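Local coordinates for protein toll (Drosophila melanogaster, PDB 4LXR), which binds the cleaved, active form of the cytokine Spätzle through its extracellular leucine-rich repeats and so switches on signalling in antifungal immunity and embryonic dorsal-ventral patterning, at residues Val339-Asp345 against Thr363-Arg369; Leu354-Ala360 against Ser379-Asn385; Tyr60-Lys65 against Ile91-Leu95. One frame throughout, in Å; residues are numbered along the deposited sequence. Where two conformers were deposited one is given.

Contact 1 (Val339-Asp345 against Thr363-Arg369); sequences VNLLSLD and TNLTDLR. With NAG (2-acetamido-2-deoxy-beta-D-glucopyranose), chain L; NAG (2-acetamido-2-deoxy-beta-D-glucopyranose), chain D.
The T363 hydroxyl lies beside V339 CG2 at the edge of the contact, where two neighbouring turns of a leucine-rich-repeat solenoid, LRR 9 and LRR 10, lie side by side; their strands 343-345 and 367-369 run parallel, with axes 3° apart. The hydroxyl of T363 also accepts the N-acetyl N-H of the sugar carried by the next residue. That residue, N364, is N-glycosylated through ND2, and the same nitrogen donates to V339 O at 2.8 Å and 163°, with the acceptor close to the amide plane. Because the sugar's O6 donates to N340 OD1, the glycan stem is tied to both repeats. Backbone N364 N donates to a water at 2.9 Å, which sits beside L341 O. L365 turns inward: with CG anti to its nitrogen (chi1 -159°), its CD1 comes 3.7 Å from L341 CG, the two side chains pointing the same way into the core. At T366 and D367 the backbone doubles its grip, since T366 N at 2.8 Å and D367 N at 3.0 Å both donate to L342 O. D367 OD2 accepts a hydrogen bond from O6 of a second N-acetylglucosamine, while D367 O accepts L344 N at 3.1 Å. L368 lies alongside L344, its CD1 4.0 Å from L344 CB, continuing the buried leucine row of the solenoid core. R369 N closes the strand pairing by donating to L344 O. R369 pairs with E371 and D345 OD1 bonds S347 OG; across the repeats, D345 OD1 touches R369 CB at 3.7 Å.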
loop_
_atom_site.group_PDB
_atom_site.type_symbol
_atom_site.label_atom_id
_atom_site.label_comp_id
_atom_site.label_asym_id
_atom_site.label_seq_id
_atom_site.Cartn_x
_atom_site.Cartn_y
_atom_site.Cartn_z
ATOM N N VAL A 339 17.598 -25.648 13.725
ATOM C CA VAL A 339 18.776 -25.053 13.097
ATOM C C VAL A 339 18.547 -24.587 11.640
ATOM O O VAL A 339 19.298 -23.764 11.122
ATOM C CB VAL A 339 19.990 -26.023 13.189
ATOM C CG1 VAL A 339 19.839 -27.203 12.208
ATOM C CG2 VAL A 339 21.285 -25.283 12.962
ATOM N N ASN A 340 17.504 -25.096 10.991
ATOM C CA ASN A 340 17.247 -24.767 9.587
ATOM C C ASN A 340 16.039 -23.868 9.371
ATOM O O ASN A 340 15.602 -23.683 8.236
ATOM C CB ASN A 340 17.059 -26.044 8.758
ATOM C CG ASN A 340 18.335 -26.850 8.636
ATOM O OD1 ASN A 340 19.353 -26.350 8.162
ATOM N ND2 ASN A 340 18.289 -28.107 9.078
ATOM N N LEU A 341 15.480 -23.340 10.454
ATOM C CA LEU A 341 14.290 -22.504 10.354
ATOM C C LEU A 341 14.621 -21.243 9.555
ATOM O O LEU A 341 15.633 -20.595 9.816
ATOM C CB LEU A 341 13.784 -22.159 11.750
ATOM C CG LEU A 341 12.484 -21.361 11.852
ATOM C CD1 LEU A 341 11.322 -22.125 11.220
ATOM C CD2 LEU A 341 12.199 -21.031 13.309
ATOM N N LEU A 342 13.799 -20.928 8.554
ATOM C CA LEU A 342 14.038 -19.760 7.701
ATOM C C LEU A 342 13.038 -18.636 8.006
ATOM O O LEU A 342 13.377 -17.455 7.990
ATOM C CB LEU A 342 13.944 -20.136 6.217
ATOM C CG LEU A 342 14.917 -21.196 5.693
ATOM C CD1 LEU A 342 14.651 -21.476 4.211
ATOM C CD2 LEU A 342 16.390 -20.791 5.942
ATOM N N SER A 343 11.802 -19.022 8.276
ATOM C CA SER A 343 10.724 -18.068 8.482
ATOM C C SER A 343 9.909 -18.465 9.702
ATOM O O SER A 343 9.478 -19.616 9.828
ATOM C CB SER A 343 9.810 -18.055 7.258
ATOM O OG SER A 343 8.694 -17.221 7.474
ATOM N N LEU A 344 9.730 -17.519 10.611
ATOM C CA LEU A 344 8.865 -17.701 11.769
ATOM C C LEU A 344 7.869 -16.561 11.792
ATOM O O LEU A 344 8.254 -15.385 11.727
ATOM C CB LEU A 344 9.674 -17.676 13.072
ATOM C CG LEU A 344 8.827 -17.819 14.333
ATOM C CD1 LEU A 344 8.079 -19.164 14.340
ATOM C CD2 LEU A 344 9.723 -17.719 15.541
ATOM N N ASP A 345 6.594 -16.907 11.885
ATOM C CA ASP A 345 5.543 -15.909 11.938
ATOM C C ASP A 345 4.795 -16.071 13.246
ATOM O O ASP A 345 4.175 -17.106 13.492
ATOM C CB ASP A 345 4.582 -16.086 10.764
ATOM C CG ASP A 345 3.618 -14.922 10.609
ATOM O OD1 ASP A 345 3.266 -14.254 11.617
ATOM O OD2 ASP A 345 3.213 -14.670 9.456
ATOM N N THR A 363 19.927 -20.091 13.759
ATOM C CA THR A 363 20.927 -19.197 13.196
ATOM C C THR A 363 20.728 -18.952 11.707
ATOM O O THR A 363 21.378 -18.084 11.135
ATOM C CB THR A 363 22.366 -19.700 13.464
ATOM O OG1 THR A 363 22.534 -20.994 12.883
ATOM C CG2 THR A 363 22.631 -19.785 14.955
ATOM N N ASN A 364 19.821 -19.706 11.092
ATOM C CA ASN A 364 19.514 -19.550 9.672
ATOM C C ASN A 364 18.263 -18.707 9.411
ATOM O O ASN A 364 17.861 -18.531 8.263
ATOM C CB ASN A 364 19.345 -20.922 9.009
ATOM C CG ASN A 364 20.659 -21.530 8.587
ATOM O OD1 ASN A 364 21.409 -20.918 7.839
ATOM N ND2 ASN A 364 20.950 -22.738 9.079
ATOM N N LEU A 365 17.640 -18.209 10.470
ATOM C CA LEU A 365 16.397 -17.450 10.328
ATOM C C LEU A 365 16.607 -16.243 9.424
ATOM O O LEU A 365 17.521 -15.467 9.658
ATOM C CB LEU A 365 15.908 -16.961 11.693
ATOM C CG LEU A 365 14.428 -16.602 11.784
ATOM C CD1 LEU A 365 13.552 -17.807 11.418
ATOM C CD2 LEU A 365 14.103 -16.098 13.190
ATOM N N THR A 366 15.767 -16.087 8.398
ATOM C CA THR A 366 15.871 -14.943 7.495
ATOM C C THR A 366 14.726 -13.942 7.650
ATOM O O THR A 366 14.895 -12.759 7.343
ATOM C CB THR A 366 15.983 -15.371 6.016
ATOM O OG1 THR A 366 14.793 -16.057 5.620
ATOM C CG2 THR A 366 17.198 -16.296 5.812
ATOM N N ASP A 367 13.579 -14.422 8.131
ATOM C CA ASP A 367 12.362 -13.616 8.213
ATOM C C ASP A 367 11.695 -13.843 9.544
ATOM O O ASP A 367 11.427 -14.981 9.925
ATOM C CB ASP A 367 11.364 -13.981 7.090
ATOM C CG ASP A 367 11.867 -13.575 5.725
ATOM O OD1 ASP A 367 11.729 -12.381 5.359
ATOM O OD2 ASP A 367 12.431 -14.448 5.035
ATOM N N LEU A 368 11.419 -12.759 10.256
ATOM C CA LEU A 368 10.830 -12.876 11.570
ATOM C C LEU A 368 9.684 -11.890 11.708
ATOM O O LEU A 368 9.886 -10.682 11.633
ATOM C CB LEU A 368 11.889 -12.669 12.664
ATOM C CG LEU A 368 11.357 -12.683 14.094
ATOM C CD1 LEU A 368 10.517 -13.973 14.333
ATOM C CD2 LEU A 368 12.494 -12.598 15.089
ATOM N N ARG A 369 8.478 -12.414 11.913
ATOM C CA ARG A 369 7.282 -11.582 11.990
ATOM C C ARG A 369 6.717 -11.580 13.400
ATOM O O ARG A 369 6.200 -12.596 13.880
ATOM C CB ARG A 369 6.223 -12.077 11.006
ATOM C CG ARG A 369 6.730 -12.285 9.580
ATOM C CD ARG A 369 7.035 -10.966 8.876
ATOM N NE ARG A 369 5.846 -10.118 8.752
ATOM C CZ ARG A 369 5.499 -9.458 7.648
ATOM N NH1 ARG A 369 4.405 -8.702 7.641
ATOM N NH2 ARG A 369 6.248 -9.544 6.554
HETATM C C1 NAG L . 22.243 -23.248 8.656
HETATM C C2 NAG L . 23.038 -23.193 9.992
HETATM C C3 NAG L . 24.286 -24.074 9.928
HETATM C C4 NAG L . 23.915 -25.486 9.505
HETATM C C5 NAG L . 23.244 -25.418 8.139
HETATM C C6 NAG L . 22.818 -26.771 7.617
HETATM C C7 NAG L . 24.131 -21.011 9.583
HETATM C C8 NAG L . 24.400 -19.648 10.146
HETATM N N2 NAG L . 23.397 -21.829 10.353
HETATM O O3 NAG L . 24.914 -24.093 11.206
HETATM O O4 NAG L . 25.061 -26.334 9.479
HETATM O O5 NAG L . 22.050 -24.629 8.252
HETATM O O6 NAG L . 21.943 -27.421 8.531
HETATM O O7 NAG L . 24.552 -21.349 8.478
HETATM C C1 NAG D . 9.655 -20.405 3.872
HETATM C C2 NAG D . 8.910 -20.163 2.548
HETATM C C3 NAG D . 9.862 -19.604 1.496
HETATM C C4 NAG D . 10.623 -18.394 2.026
HETATM C C5 NAG D . 11.287 -18.727 3.362
HETATM C C6 NAG D . 11.982 -17.541 4.006
HETATM C C7 NAG D . 6.954 -21.578 2.108
HETATM C C8 NAG D . 6.466 -22.877 1.533
HETATM N N2 NAG D . 8.272 -21.374 2.056
HETATM O O3 NAG D . 9.117 -19.247 0.338
HETATM O O4 NAG D . 11.637 -18.047 1.089
HETATM O O5 NAG D . 10.298 -19.186 4.289
HETATM O O6 NAG D . 11.119 -16.418 4.141
HETATM O O7 NAG D . 6.189 -20.754 2.604
HETATM O O HOH W 1 17.360 -21.131 11.654
#

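Contact 2 (Leu354-Ala360 against Ser379-Asn385); sequences LPDSLFA and SGDIFSN
The direct polar link between these segments is S379 OG donating to D356 OD1 at 2.6 Å. It joins the turn-rich sides of two consecutive leucine-rich repeats, LRR 9 and LRR 10, where the chain runs through type I turns (P355-L358, S357-A360, D381-S384). The oxygen is approached from above the carboxylate plane, 41° out of it. S379 OG also accepts two weak bonds from the amides of D381 and I382, which may polarise the hydroxyl slightly toward the aspartate. Two like charges lie close by: D356 OD2 and D381 OD2 stand 4.3 Å apart, their carboxylate planes 75° to one another, at an exposed edge where solvent can probably screen them.

Water supplies the remaining polar bridging. One molecule accepts from F359 N at 2.8 Å and lies within bonding distance of D356 O and I382 O; a second lies 2.5 Å from I382 O and accepts from N385 N.

Apolar packing centres on I382. With CG1 anti to the backbone nitrogen (chi1 -177°), the side chain runs beside that of F359, and CD1 also touches P355 O and L354 CB. F359 and F383, 24 residues and so one repeat apart, occupy equivalent positions and both touch L368. The I382 carbonyl meets the F359 ring at its edge, close to the ring plane, while the methyl CD1 of I382 comes 3.6 Å from F359 CD2.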
loop_
_atom_site.group_PDB
_atom_site.type_symbol
_atom_site.label_atom_id
_atom_site.label_comp_id
_atom_site.label_asym_id
_atom_site.label_seq_id
_atom_site.Cartn_x
_atom_site.Cartn_y
_atom_site.Cartn_z
ATOM N N LEU A 354 9.487 -12.552 25.098
ATOM C CA LEU A 354 10.123 -13.718 24.508
ATOM C C LEU A 354 11.384 -13.984 25.313
ATOM O O LEU A 354 12.097 -13.046 25.663
ATOM C CB LEU A 354 10.501 -13.436 23.059
ATOM C CG LEU A 354 9.371 -12.992 22.136
ATOM C CD1 LEU A 354 9.929 -12.555 20.807
ATOM C CD2 LEU A 354 8.364 -14.126 21.955
ATOM N N PRO A 355 11.653 -15.258 25.634
ATOM C CA PRO A 355 12.867 -15.549 26.396
ATOM C C PRO A 355 14.089 -15.205 25.570
ATOM O O PRO A 355 14.085 -15.441 24.366
ATOM C CB PRO A 355 12.791 -17.065 26.616
ATOM C CG PRO A 355 11.334 -17.375 26.519
ATOM C CD PRO A 355 10.845 -16.467 25.415
ATOM N N ASP A 356 15.108 -14.663 26.227
ATOM C CA ASP A 356 16.350 -14.245 25.591
ATOM C C ASP A 356 17.019 -15.346 24.780
ATOM O O ASP A 356 17.710 -15.063 23.796
ATOM C CB ASP A 356 17.327 -13.703 26.648
ATOM C CG ASP A 356 17.092 -12.224 26.961
ATOM O OD1 ASP A 356 16.326 -11.561 26.228
ATOM O OD2 ASP A 356 17.693 -11.715 27.925
ATOM N N SER A 357 16.814 -16.598 25.187
ATOM C CA SER A 357 17.482 -17.728 24.550
ATOM C C SER A 357 16.630 -18.388 23.447
ATOM O O SER A 357 17.040 -19.377 22.839
ATOM C CB SER A 357 17.891 -18.762 25.611
ATOM O OG SER A 357 16.779 -19.527 26.075
ATOM N N LEU A 358 15.455 -17.834 23.174
ATOM C CA LEU A 358 14.518 -18.493 22.256
ATOM C C LEU A 358 15.111 -18.702 20.857
ATOM O O LEU A 358 14.912 -19.754 20.235
ATOM C CB LEU A 358 13.192 -17.714 22.181
ATOM C CG LEU A 358 12.140 -18.239 21.190
ATOM C CD1 LEU A 358 11.605 -19.616 21.601
ATOM C CD2 LEU A 358 10.996 -17.243 21.023
ATOM N N PHE A 359 15.862 -17.709 20.383
ATOM C CA PHE A 359 16.442 -17.739 19.040
ATOM C C PHE A 359 17.929 -18.045 19.094
ATOM O O PHE A 359 18.684 -17.631 18.214
ATOM C CB PHE A 359 16.221 -16.397 18.307
ATOM C CG PHE A 359 14.768 -16.014 18.166
ATOM C CD1 PHE A 359 13.867 -16.884 17.557
ATOM C CD2 PHE A 359 14.303 -14.800 18.649
ATOM C CE1 PHE A 359 12.517 -16.544 17.432
ATOM C CE2 PHE A 359 12.950 -14.447 18.545
ATOM C CZ PHE A 359 12.054 -15.318 17.929
ATOM N N ALA A 360 18.358 -18.764 20.121
ATOM C CA ALA A 360 19.780 -19.052 20.264
ATOM C C ALA A 360 20.306 -20.014 19.196
ATOM O O ALA A 360 21.477 -19.941 18.827
ATOM C CB ALA A 360 20.096 -19.574 21.667
ATOM N N SER A 379 15.901 -6.806 23.832
ATOM C CA SER A 379 17.011 -6.960 24.759
ATOM C C SER A 379 18.297 -7.124 23.970
ATOM O O SER A 379 18.268 -7.278 22.746
ATOM C CB SER A 379 16.794 -8.156 25.698
ATOM O OG SER A 379 16.929 -9.391 25.008
ATOM N N GLY A 380 19.421 -7.086 24.680
ATOM C CA GLY A 380 20.713 -7.265 24.051
ATOM C C GLY A 380 20.998 -8.673 23.561
ATOM O O GLY A 380 21.912 -8.863 22.766
ATOM N N ASP A 381 20.215 -9.657 24.010
ATOM C CA ASP A 381 20.479 -11.063 23.675
ATOM C C ASP A 381 19.522 -11.703 22.677
ATOM O O ASP A 381 19.885 -12.677 22.015
ATOM C CB ASP A 381 20.484 -11.930 24.940
ATOM C CG ASP A 381 21.758 -11.785 25.749
ATOM O OD1 ASP A 381 22.737 -11.207 25.235
ATOM O OD2 ASP A 381 21.780 -12.269 26.898
ATOM N N ILE A 382 18.307 -11.175 22.584
ATOM C CA ILE A 382 17.250 -11.845 21.839
ATOM C C ILE A 382 17.628 -12.177 20.393
ATOM O O ILE A 382 17.321 -13.271 19.919
ATOM C CB ILE A 382 15.892 -11.073 21.916
ATOM C CG1 ILE A 382 14.786 -11.847 21.193
ATOM C CG2 ILE A 382 16.016 -9.675 21.348
ATOM C CD1 ILE A 382 14.382 -13.131 21.893
ATOM N N PHE A 383 18.319 -11.262 19.708
ATOM C CA PHE A 383 18.650 -11.464 18.286
ATOM C C PHE A 383 20.145 -11.687 18.059
ATOM O O PHE A 383 20.613 -11.614 16.925
ATOM C CB PHE A 383 18.228 -10.248 17.440
ATOM C CG PHE A 383 16.771 -9.888 17.546
ATOM C CD1 PHE A 383 15.789 -10.871 17.596
ATOM C CD2 PHE A 383 16.384 -8.556 17.587
ATOM C CE1 PHE A 383 14.453 -10.524 17.682
ATOM C CE2 PHE A 383 15.050 -8.206 17.679
ATOM C CZ PHE A 383 14.080 -9.186 17.724
ATOM N N SER A 384 20.891 -11.957 19.129
ATOM C CA SER A 384 22.351 -11.933 19.061
ATOM C C SER A 384 22.943 -13.060 18.228
ATOM O O SER A 384 24.125 -13.023 17.892
ATOM C CB SER A 384 22.963 -11.952 20.461
ATOM O OG SER A 384 22.767 -13.219 21.063
ATOM N N ASN A 385 22.129 -14.062 17.910
ATOM C CA ASN A 385 22.579 -15.176 17.079
ATOM C C ASN A 385 21.929 -15.146 15.715
ATOM O O ASN A 385 22.005 -16.119 14.955
ATOM C CB ASN A 385 22.278 -16.516 17.751
ATOM C CG ASN A 385 23.369 -16.945 18.712
ATOM O OD1 ASN A 385 23.196 -16.889 19.929
ATOM N ND2 ASN A 385 24.499 -17.384 18.166
HETATM O O HOH W 2 17.517 -15.639 21.207
HETATM O O HOH W 3 19.235 -14.774 19.245
#

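Contact 3 (Tyr60-Lys65 against Ile91-Leu95); sequences YQQLPK and ILDYL
Y60 offers a ring face to I91: the terminal methyl CD1 of I91 sits 4.1 Å from the ring centroid and 17° off the normal, a CH-pi contact displaced toward the rim. The two side chains cross at about a right angle. The phenol oxygen is engaged elsewhere: Y60 OH donates to the backbone carbonyl of M81, which fixes the far end of the ring while the methyl covers its face. At Q61 it is the carbonyl that matters. Q61 O accepts a hydrogen bond from a water at 2.8 Å, and this water in turn accepts from Y94 OH at 2.6 Å.

L63 follows, its side chain setting out toward the helix. Its CB lies 3.8 Å from Y94 CE2, while its CD2 methyl approaches I91 CG2 and its CG approaches L95 CD2, and its carbonyl oxygen accepts a second hydrogen bond from the water held by Y94 OH. That single water therefore bridges two loop carbonyls to the tyrosine. The segments belong to the N-terminal part of the ectodomain: 60-65 lies in the connection leading from strand 47-52 to the parallel strand 74-78, and helix 88-94 in the next connection, leading to strand 102-106, so the contact packs together connections that follow successive strands of the solenoid.

P64 sets its ring against L95, with CG 3.9 Å from L95 CD2. A second water donates to both P64 O and Y94 O, the latter at 2.9 Å, linking the loop to the helix backbone at Y94. Y94 itself, with CG anti to the backbone nitrogen (chi1 -167°), lays its ring obliquely across the loop, past L63 and P64, until it reaches the exposed K65, whose CG lies 3.2 Å from Y94 OH.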
loop_
_atom_site.group_PDB
_atom_site.type_symbol
_atom_site.label_atom_id
_atom_site.label_comp_id
_atom_site.label_asym_id
_atom_site.label_seq_id
_atom_site.Cartn_x
_atom_site.Cartn_y
_atom_site.Cartn_z
ATOM N N TYR A 60 -29.458 -30.161 -29.130
ATOM C CA TYR A 60 -28.149 -30.549 -29.671
ATOM C C TYR A 60 -28.103 -30.556 -31.205
ATOM O O TYR A 60 -27.032 -30.623 -31.803
ATOM C CB TYR A 60 -27.691 -31.902 -29.111
ATOM C CG TYR A 60 -27.170 -31.825 -27.694
ATOM C CD1 TYR A 60 -26.042 -31.069 -27.389
ATOM C CD2 TYR A 60 -27.795 -32.519 -26.657
ATOM C CE1 TYR A 60 -25.562 -30.992 -26.092
ATOM C CE2 TYR A 60 -27.316 -32.456 -25.363
ATOM C CZ TYR A 60 -26.197 -31.689 -25.085
ATOM O OH TYR A 60 -25.722 -31.616 -23.796
ATOM N N GLN A 61 -29.277 -30.481 -31.824
ATOM C CA GLN A 61 -29.427 -30.372 -33.268
ATOM C C GLN A 61 -28.838 -29.056 -33.777
ATOM O O GLN A 61 -28.497 -28.926 -34.956
ATOM C CB GLN A 61 -30.913 -30.419 -33.610
ATOM C CG GLN A 61 -31.249 -30.761 -35.043
ATOM C CD GLN A 61 -32.750 -30.895 -35.251
ATOM O OE1 GLN A 61 -33.537 -30.599 -34.349
ATOM N NE2 GLN A 61 -33.153 -31.350 -36.439
ATOM N N GLN A 62 -28.726 -28.073 -32.891
ATOM C CA GLN A 62 -28.233 -26.763 -33.301
ATOM C C GLN A 62 -26.722 -26.644 -33.137
ATOM O O GLN A 62 -26.182 -25.544 -33.175
ATOM C CB GLN A 62 -28.945 -25.650 -32.529
ATOM C CG GLN A 62 -30.446 -25.657 -32.715
ATOM C CD GLN A 62 -31.174 -24.855 -31.655
ATOM O OE1 GLN A 62 -30.797 -23.727 -31.344
ATOM N NE2 GLN A 62 -32.229 -25.438 -31.094
ATOM N N LEU A 63 -26.049 -27.776 -32.938
ATOM C CA LEU A 63 -24.590 -27.800 -32.855
ATOM C C LEU A 63 -24.071 -27.402 -34.229
ATOM O O LEU A 63 -24.740 -27.647 -35.222
ATOM C CB LEU A 63 -24.110 -29.216 -32.538
ATOM C CG LEU A 63 -23.411 -29.669 -31.249
ATOM C CD1 LEU A 63 -23.488 -28.689 -30.085
ATOM C CD2 LEU A 63 -23.968 -31.044 -30.852
ATOM N N PRO A 64 -22.879 -26.785 -34.298
ATOM C CA PRO A 64 -22.308 -26.545 -35.627
ATOM C C PRO A 64 -22.032 -27.873 -36.344
ATOM O O PRO A 64 -21.700 -28.851 -35.688
ATOM C CB PRO A 64 -20.999 -25.810 -35.318
ATOM C CG PRO A 64 -20.646 -26.235 -33.933
ATOM C CD PRO A 64 -21.964 -26.384 -33.215
ATOM N N LYS A 65 -22.186 -27.903 -37.666
ATOM C CA LYS A 65 -21.927 -29.103 -38.459
ATOM C C LYS A 65 -20.541 -29.058 -39.092
ATOM O O LYS A 65 -20.107 -28.005 -39.560
ATOM C CB LYS A 65 -22.968 -29.245 -39.572
ATOM C CG LYS A 65 -24.397 -29.436 -39.109
ATOM C CD LYS A 65 -25.329 -29.627 -40.305
ATOM C CE LYS A 65 -26.734 -30.048 -39.879
ATOM N NZ LYS A 65 -27.595 -28.908 -39.448
ATOM N N ILE A 91 -21.470 -36.702 -29.016
ATOM C CA ILE A 91 -21.403 -35.250 -29.201
ATOM C C ILE A 91 -19.999 -34.848 -29.665
ATOM O O ILE A 91 -19.842 -34.095 -30.635
ATOM C CB ILE A 91 -21.782 -34.481 -27.917
ATOM C CG1 ILE A 91 -23.277 -34.635 -27.643
ATOM C CG2 ILE A 91 -21.420 -33.005 -28.049
ATOM C CD1 ILE A 91 -23.630 -34.550 -26.177
ATOM N N LEU A 92 -18.982 -35.389 -28.997
ATOM C CA LEU A 92 -17.594 -35.091 -29.351
ATOM C C LEU A 92 -17.226 -35.574 -30.770
ATOM O O LEU A 92 -16.524 -34.856 -31.508
ATOM C CB LEU A 92 -16.621 -35.631 -28.290
ATOM C CG LEU A 92 -16.898 -35.240 -26.828
ATOM C CD1 LEU A 92 -15.746 -35.605 -25.900
ATOM C CD2 LEU A 92 -17.249 -33.773 -26.679
ATOM N N ASP A 93 -17.700 -36.763 -31.158
ATOM C CA ASP A 93 -17.497 -37.246 -32.530
ATOM C C ASP A 93 -18.077 -36.252 -33.531
ATOM O O ASP A 93 -17.443 -35.935 -34.527
ATOM C CB ASP A 93 -18.155 -38.610 -32.789
ATOM C CG ASP A 93 -17.608 -39.718 -31.901
ATOM O OD1 ASP A 93 -16.481 -39.583 -31.392
ATOM O OD2 ASP A 93 -18.317 -40.727 -31.708
ATOM N N TYR A 94 -19.287 -35.773 -33.249
ATOM C CA TYR A 94 -20.006 -34.867 -34.140
ATOM C C TYR A 94 -19.176 -33.621 -34.406
ATOM O O TYR A 94 -19.149 -33.103 -35.520
ATOM C CB TYR A 94 -21.335 -34.453 -33.510
ATOM C CG TYR A 94 -22.286 -33.767 -34.464
ATOM C CD1 TYR A 94 -23.027 -34.508 -35.381
ATOM C CD2 TYR A 94 -22.442 -32.377 -34.450
ATOM C CE1 TYR A 94 -23.900 -33.888 -36.253
ATOM C CE2 TYR A 94 -23.310 -31.749 -35.315
ATOM C CZ TYR A 94 -24.037 -32.512 -36.219
ATOM O OH TYR A 94 -24.906 -31.901 -37.082
ATOM N N LEU A 95 -18.498 -33.149 -33.372
ATOM C CA LEU A 95 -17.673 -31.961 -33.466
ATOM C C LEU A 95 -16.286 -32.296 -34.007
ATOM O O LEU A 95 -15.457 -31.408 -34.207
ATOM C CB LEU A 95 -17.576 -31.303 -32.095
ATOM C CG LEU A 95 -18.917 -30.762 -31.605
ATOM C CD1 LEU A 95 -18.803 -30.225 -30.163
ATOM C CD2 LEU A 95 -19.393 -29.686 -32.583
HETATM O O HOH W 4 -26.118 -29.697 -36.304
HETATM O O HOH W 5 -19.677 -30.235 -35.953
#

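Overall arrangement
Contacts 1 and 2 join the same two repeats, LRR 9 and LRR 10, at different places around the solenoid, their centres about 13 Å apart. They share one core, where L344 and L368 of contact 1 touch F359 and F383 of contact 2. Parallel strand bonds and glycan links dominate contact 1; contact 2, without strands, relies on one serine-aspartate bond, bridging waters and an isoleucine, with its charged residues at the surface. Contact 3 lies near the N-terminus, about 58 Å from contact 1, centre to centre. It pairs a loop with a helix through apolar packing and water links; L63, P64, I91 and L95 are buried, Y94 and K65 exposed.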